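Local coordinates for protein aminoglycoside phosphotransferase (PDB 4PDY) that probably transfers phosphate to a small hydroxyl-bearing substrate, as aminoglycoside phosphotransferases and their relatives of the protein-kinase-like fold do, at residues Pro24-Val27 against Val28-Asp32; Ile308-Arg312 against Tyr313-Ala317. All blocks are in the same frame, centred on the assembly; numbering follows the deposited sequence.

Contact 1: Pro24-Val27 against Val28-Asp32; sequences PQAV and VSKYD
Gln25 sets CG anti to its backbone N (chi1 180°) and then bends at chi2 (60°), which brings its amide over the next turn to Ser29. NE2 donates to OG of Ser29 at 3.0 Å, with the hydroxyl lying in the plane of the amide and the bond nearly straight. Alongside, the backbone joins the same pair, Ser29 N donating to Gln25 O at 3.0 Å, so main chain and side chain both take part. Lys30 folds back instead of reaching outward: bent at chi2 and chi4, its chain brings NZ to 2.8 Å from Ala26 O, from above the carbonyl plane. A long, flexible amine suits this place, because the last carbonyls of a short helix lack the usual amide donors of a further turn. Val27 O receives Lys30 N at 3.1 Å and also meets the edge of the Tyr31 ring, at CD1. Pro24, at the N-cap, opens this single turn, and a type I turn from Val28 to Tyr31 begins on its last residue. Val27 and Tyr31 pack on Val98 of strand 98-100, while Val28 rests on Ile35 and Arg38 of strand 35-41.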
ATOM      1  N   PRO A  24      22.492  15.377  -7.657  1.00 14.85           N
ATOM      2  CA  PRO A  24      23.599  16.073  -8.313  1.00 14.59           C
ATOM      3  C   PRO A  24      23.117  16.940  -9.485  1.00 13.68           C
ATOM      4  O   PRO A  24      22.247  16.534 -10.237  1.00 13.40           O
ATOM      5  CB  PRO A  24      24.512  14.927  -8.786  1.00 15.37           C
ATOM      6  CG  PRO A  24      24.192  13.814  -7.859  1.00 17.75           C
ATOM      7  CD  PRO A  24      22.735  13.925  -7.579  1.00 16.06           C
ATOM      8  N   GLN A  25      23.687  18.133  -9.633  1.00 14.22           N
ATOM      9  CA  GLN A  25      23.331  19.020 -10.739  1.00 13.09           C
ATOM     10  C   GLN A  25      23.476  18.356 -12.087  1.00 11.79           C
ATOM     11  O   GLN A  25      22.697  18.633 -13.001  1.00 11.95           O
ATOM     12  CB  GLN A  25      24.189  20.280 -10.714  1.00 15.98           C
ATOM     13  CG  GLN A  25      23.910  21.283 -11.833  1.00 18.95           C
ATOM     14  CD  GLN A  25      22.486  21.816 -11.833  1.00 20.14           C
ATOM     15  OE1 GLN A  25      21.983  22.289 -10.809  1.00 24.11           O
ATOM     16  NE2 GLN A  25      21.832  21.757 -12.997  1.00 18.41           N
ATOM     17  N   ALA A  26      24.463  17.472 -12.247  1.00 13.05           N
ATOM     18  CA  ALA A  26      24.663  16.833 -13.548  1.00 13.15           C
ATOM     19  C   ALA A  26      23.419  16.032 -13.969  1.00 11.74           C
ATOM     20  O   ALA A  26      23.139  15.904 -15.153  1.00 12.00           O
ATOM     21  CB  ALA A  26      25.897  15.950 -13.548  1.00 16.08           C
ATOM     22  N   VAL A  27      22.694  15.498 -12.994  1.00  9.93           N
ATOM     23  CA  VAL A  27      21.470  14.744 -13.313  1.00 10.57           C
ATOM     24  C   VAL A  27      20.400  15.718 -13.829  1.00 10.70           C
ATOM     25  O   VAL A  27      19.748  15.479 -14.847  1.00 10.26           O
ATOM     26  CB  VAL A  27      20.956  13.982 -12.092  1.00 11.15           C
ATOM     27  CG1 VAL A  27      19.590  13.394 -12.373  1.00 10.77           C
ATOM     28  CG2 VAL A  27      21.914  12.868 -11.700  1.00 11.83           C
ATOM     29  N   VAL A  28      20.227  16.845 -13.128  1.00 10.24           N
ATOM     30  CA  VAL A  28      19.231  17.830 -13.510  1.00 10.34           C
ATOM     31  C   VAL A  28      19.485  18.299 -14.945  1.00 10.25           C
ATOM     32  O   VAL A  28      18.556  18.461 -15.750  1.00 10.86           O
ATOM     33  CB  VAL A  28      19.310  19.065 -12.580  1.00 11.36           C
ATOM     34  CG1 VAL A  28      18.226  20.075 -12.902  1.00 13.44           C
ATOM     35  CG2 VAL A  28      19.262  18.696 -11.112  1.00 10.53           C
ATOM     36  N   SER A  29      20.767  18.519 -15.262  1.00  9.71           N
ATOM     37  CA  SER A  29      21.153  19.019 -16.564  1.00 11.24           C
ATOM     38  C   SER A  29      20.983  18.074 -17.754  1.00 11.21           C
ATOM     39  O   SER A  29      21.138  18.470 -18.895  1.00 11.38           O
ATOM     40  CB  SER A  29      22.604  19.520 -16.484  1.00 13.90           C
ATOM     41  OG  SER A  29      22.647  20.723 -15.737  1.00 18.19           O
ATOM     42  N   LYS A  30      20.625  16.811 -17.485  1.00 10.52           N
ATOM     43  CA  LYS A  30      20.272  15.894 -18.574  1.00 11.60           C
ATOM     44  C   LYS A  30      18.882  16.172 -19.136  1.00  8.70           C
ATOM     45  O   LYS A  30      18.586  15.780 -20.258  1.00 10.88           O
ATOM     46  CB  LYS A  30      20.331  14.431 -18.102  1.00 11.12           C
ATOM     47  CG  LYS A  30      21.701  13.983 -17.624  1.00 11.80           C
ATOM     48  CD  LYS A  30      22.758  14.178 -18.691  1.00 12.45           C
ATOM     49  CE  LYS A  30      24.158  13.790 -18.231  1.00 12.69           C
ATOM     50  NZ  LYS A  30      24.645  14.735 -17.179  1.00 13.55           N
ATOM     51  N   TYR A  31      18.050  16.881 -18.372  1.00  9.05           N
ATOM     52  CA  TYR A  31      16.709  17.230 -18.809  1.00  9.86           C
ATOM     53  C   TYR A  31      16.743  18.590 -19.511  1.00  9.81           C
ATOM     54  O   TYR A  31      17.769  19.293 -19.494  1.00 11.29           O
ATOM     55  CB  TYR A  31      15.754  17.237 -17.611  1.00  9.37           C
ATOM     56  CG  TYR A  31      15.578  15.857 -17.020  1.00  9.74           C
ATOM     57  CD1 TYR A  31      16.468  15.352 -16.094  1.00 11.07           C
ATOM     58  CD2 TYR A  31      14.524  15.048 -17.411  1.00  9.33           C
ATOM     59  CE1 TYR A  31      16.319  14.052 -15.582  1.00  9.43           C
ATOM     60  CE2 TYR A  31      14.376  13.756 -16.927  1.00  8.98           C
ATOM     61  CZ  TYR A  31      15.256  13.283 -15.989  1.00  9.04           C
ATOM     62  OH  TYR A  31      15.149  12.001 -15.474  1.00 10.14           O
ATOM     63  N   ASP A  32      15.625  18.949 -20.129  1.00 10.21           N
ATOM     64  CA  ASP A  32      15.461  20.270 -20.745  1.00 10.36           C
ATOM     65  C   ASP A  32      14.434  21.162 -20.027  1.00 10.58           C
ATOM     66  O   ASP A  32      13.598  21.823 -20.649  1.00 15.82           O
ATOM     67  CB  ASP A  32      15.089  20.132 -22.221  1.00 11.23           C
ATOM     68  CG  ASP A  32      16.220  19.577 -23.062  1.00 12.29           C
ATOM     69  OD1 ASP A  32      17.401  19.945 -22.819  1.00 13.17           O
ATOM     70  OD2 ASP A  32      15.917  18.802 -24.005  1.00 15.10           O
TER

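Contact 2: Ile308-Arg312 against Tyr313-Ala317; sequences IAHAR and YHFAA
His310 and His314, one helical turn apart, lay their imidazoles face over face in an offset stack, with centroids 3.9 Å apart and planes inclined by 17°. The overlap is uneven: CE1 of His310 sits over the centre of the His314 ring, whereas CD2 of His314 lies toward the rim of the His310 ring, 3.3 Å from ND1. His310 gets there with CG anti to its backbone N (chi1 -176°), which sends the ring along the helix toward the following turn. Its edge then points at the face of Phe315 in an offset edge-to-face pair, planes at 85°, with CD2 of His310 3.7 Å from CZ of Phe315. Imidazole suits the middle of this cluster, being flat enough to stack and polar at its rim: His310 ND1 bonds OD2 of Asp164 and His314 NE2 bonds OD1, which would tend to fix how both rings are turned. Replacing His310 by alanine is likely to leave His314 without its stacking partner, Phe315 without the ring edge at its face, and one oxygen of Asp164 short of a donor.

On another side of the helix, the extended Arg312 presents one guanidinium face to Ala317, CB lying 3.7 Å from CZ; the small methyl fits there while NH1 bonds Gln321 and NH2 forms a salt bridge with Asp179. Ala311 O receives both Phe315 N and Ala316 N, each at 3.0 Å, as the helix widens into a pi-type turn. Tyr313 packs against Met168 and Ala172 of helix 154-173 and Leu185 of helix 180-187, and Ala311 touches Gln321 of helix 319-347.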
ATOM      1  N   ILE A 308       3.652  -5.108  15.172  1.00  9.68           N
ATOM      2  CA  ILE A 308       4.137  -4.381  16.331  1.00 12.02           C
ATOM      3  C   ILE A 308       4.929  -5.313  17.269  1.00  9.91           C
ATOM      4  O   ILE A 308       6.027  -4.997  17.715  1.00 10.79           O
ATOM      5  CB  ILE A 308       2.956  -3.750  17.110  1.00 14.01           C
ATOM      6  CG1 ILE A 308       2.158  -2.794  16.229  1.00 15.02           C
ATOM      7  CG2 ILE A 308       3.434  -3.081  18.387  1.00 14.37           C
ATOM      8  CD1 ILE A 308       0.762  -2.636  16.764  1.00 18.90           C
ATOM      9  N   ALA A 309       4.372  -6.504  17.551  1.00 10.01           N
ATOM     10  CA  ALA A 309       5.113  -7.449  18.395  1.00 10.45           C
ATOM     11  C   ALA A 309       6.413  -7.920  17.712  1.00  9.91           C
ATOM     12  O   ALA A 309       7.446  -8.080  18.368  1.00 11.01           O
ATOM     13  CB  ALA A 309       4.236  -8.640  18.758  1.00 12.32           C
ATOM     14  N   HIS A 310       6.356  -8.142  16.406  1.00  9.12           N
ATOM     15  CA  HIS A 310       7.535  -8.543  15.668  1.00 10.40           C
ATOM     16  C   HIS A 310       8.654  -7.531  15.835  1.00 10.96           C
ATOM     17  O   HIS A 310       9.790  -7.879  16.139  1.00 11.92           O
ATOM     18  CB  HIS A 310       7.234  -8.780  14.193  1.00 11.03           C
ATOM     19  CG  HIS A 310       8.407  -9.279  13.421  1.00 12.21           C
ATOM     20  ND1 HIS A 310       8.648 -10.616  13.207  1.00 12.88           N
ATOM     21  CD2 HIS A 310       9.436  -8.617  12.839  1.00 13.89           C
ATOM     22  CE1 HIS A 310       9.766 -10.751  12.522  1.00 13.44           C
ATOM     23  NE2 HIS A 310      10.272  -9.555  12.294  1.00 14.47           N
ATOM     24  N   ALA A 311       8.316  -6.255  15.655  1.00 11.07           N
ATOM     25  CA  ALA A 311       9.298  -5.181  15.856  1.00 11.00           C
ATOM     26  C   ALA A 311       9.849  -5.212  17.277  1.00 10.46           C
ATOM     27  O   ALA A 311      11.063  -5.146  17.496  1.00 12.68           O
ATOM     28  CB  ALA A 311       8.681  -3.830  15.544  1.00 13.53           C
ATOM     29  N   ARG A 312       8.958  -5.344  18.251  1.00 10.52           N
ATOM     30  CA  ARG A 312       9.371  -5.292  19.650  1.00 10.88           C
ATOM     31  C   ARG A 312      10.365  -6.382  20.025  1.00 11.24           C
ATOM     32  O   ARG A 312      11.384  -6.117  20.654  1.00 12.45           O
ATOM     33  CB  ARG A 312       8.199  -5.361  20.607  1.00 11.04           C
ATOM     34  CG  ARG A 312       8.576  -5.100  22.054  1.00 11.49           C
ATOM     35  CD  ARG A 312       7.352  -4.863  22.906  1.00 11.44           C
ATOM     36  NE  ARG A 312       7.630  -4.326  24.228  1.00 10.38           N
ATOM     37  CZ  ARG A 312       7.655  -3.019  24.530  1.00 10.62           C
ATOM     38  NH1 ARG A 312       7.470  -2.100  23.594  1.00 11.14           N
ATOM     39  NH2 ARG A 312       7.882  -2.679  25.783  1.00 11.51           N
ATOM     40  N   TYR A 313      10.032  -7.619  19.654  1.00 11.58           N
ATOM     41  CA  TYR A 313      10.748  -8.769  20.161  1.00 10.83           C
ATOM     42  C   TYR A 313      11.875  -9.237  19.243  1.00 12.58           C
ATOM     43  O   TYR A 313      12.825  -9.858  19.715  1.00 15.95           O
ATOM     44  CB  TYR A 313       9.760  -9.894  20.413  1.00 10.46           C
ATOM     45  CG  TYR A 313       8.713  -9.574  21.470  1.00 11.01           C
ATOM     46  CD1 TYR A 313       9.069  -9.273  22.777  1.00 11.12           C
ATOM     47  CD2 TYR A 313       7.359  -9.636  21.173  1.00  9.73           C
ATOM     48  CE1 TYR A 313       8.101  -9.005  23.745  1.00 10.01           C
ATOM     49  CE2 TYR A 313       6.399  -9.385  22.131  1.00 10.01           C
ATOM     50  CZ  TYR A 313       6.759  -9.080  23.418  1.00 10.83           C
ATOM     51  OH  TYR A 313       5.806  -8.832  24.363  1.00 11.73           O
ATOM     52  N   HIS A 314      11.771  -8.973  17.941  1.00 10.21           N
ATOM     53  CA  HIS A 314      12.859  -9.295  17.023  1.00 12.31           C
ATOM     54  C   HIS A 314      13.867  -8.165  16.881  1.00 13.32           C
ATOM     55  O   HIS A 314      15.037  -8.414  16.644  1.00 13.77           O
ATOM     56  CB  HIS A 314      12.352  -9.663  15.636  1.00 11.74           C
ATOM     57  CG  HIS A 314      11.636 -10.974  15.574  1.00 11.60           C
ATOM     58  ND1 HIS A 314      12.229 -12.124  15.095  1.00 13.16           N
ATOM     59  CD2 HIS A 314      10.364 -11.296  15.882  1.00 12.28           C
ATOM     60  CE1 HIS A 314      11.353 -13.108  15.143  1.00 12.70           C
ATOM     61  NE2 HIS A 314      10.218 -12.636  15.619  1.00 12.46           N
ATOM     62  N   PHE A 315      13.383  -6.929  16.985  1.00 13.75           N
ATOM     63  CA  PHE A 315      14.231  -5.773  16.782  1.00 13.52           C
ATOM     64  C   PHE A 315      14.563  -5.172  18.141  1.00 14.20           C
ATOM     65  O   PHE A 315      15.585  -5.520  18.730  1.00 15.77           O
ATOM     66  CB  PHE A 315      13.611  -4.781  15.783  1.00 14.72           C
ATOM     67  CG  PHE A 315      13.202  -5.385  14.464  1.00 15.49           C
ATOM     68  CD1 PHE A 315      13.810  -6.532  13.966  1.00 15.30           C
ATOM     69  CD2 PHE A 315      12.199  -4.793  13.711  1.00 16.38           C
ATOM     70  CE1 PHE A 315      13.388  -7.086  12.768  1.00 16.85           C
ATOM     71  CE2 PHE A 315      11.786  -5.337  12.497  1.00 18.38           C
ATOM     72  CZ  PHE A 315      12.389  -6.486  12.031  1.00 15.88           C
ATOM     73  N   ALA A 316      13.692  -4.315  18.664  1.00 13.47           N
ATOM     74  CA  ALA A 316      13.879  -3.740  20.006  1.00 12.49           C
ATOM     75  C   ALA A 316      12.594  -3.049  20.413  1.00 11.43           C
ATOM     76  O   ALA A 316      11.790  -2.634  19.562  1.00 13.06           O
ATOM     77  CB  ALA A 316      15.024  -2.733  20.071  1.00 14.89           C
ATOM     78  N   ALA A 317      12.429  -2.911  21.718  1.00 11.93           N
ATOM     79  CA  ALA A 317      11.314  -2.181  22.276  1.00 11.64           C
ATOM     80  C   ALA A 317      11.354  -0.705  21.903  1.00 12.60           C
ATOM     81  O   ALA A 317      12.418  -0.086  21.811  1.00 15.33           O
ATOM     82  CB  ALA A 317      11.267  -2.346  23.793  1.00 12.25           C
TER

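Contact 1 comes near the start of the modelled chain and contact 2 late in it, followed by the long helix 319-347; the sheet and most of the helices lie between them in sequence. Their centres are 42 Å apart and their nearest atoms about 30 Å. Residues 24-32 form a short helical turn and loop leading into the antiparallel sheet that begins with strand 35-41, resembling the N-terminal lobe of protein kinases. Residues 308-317 cover the later part of helix 303-315 and the loop after it, beside helices 154-173, 180-187 and 319-347. They share no helix or strand, and neither includes a residue of the bound-histidine pocket, so each describes the build of its own lobe.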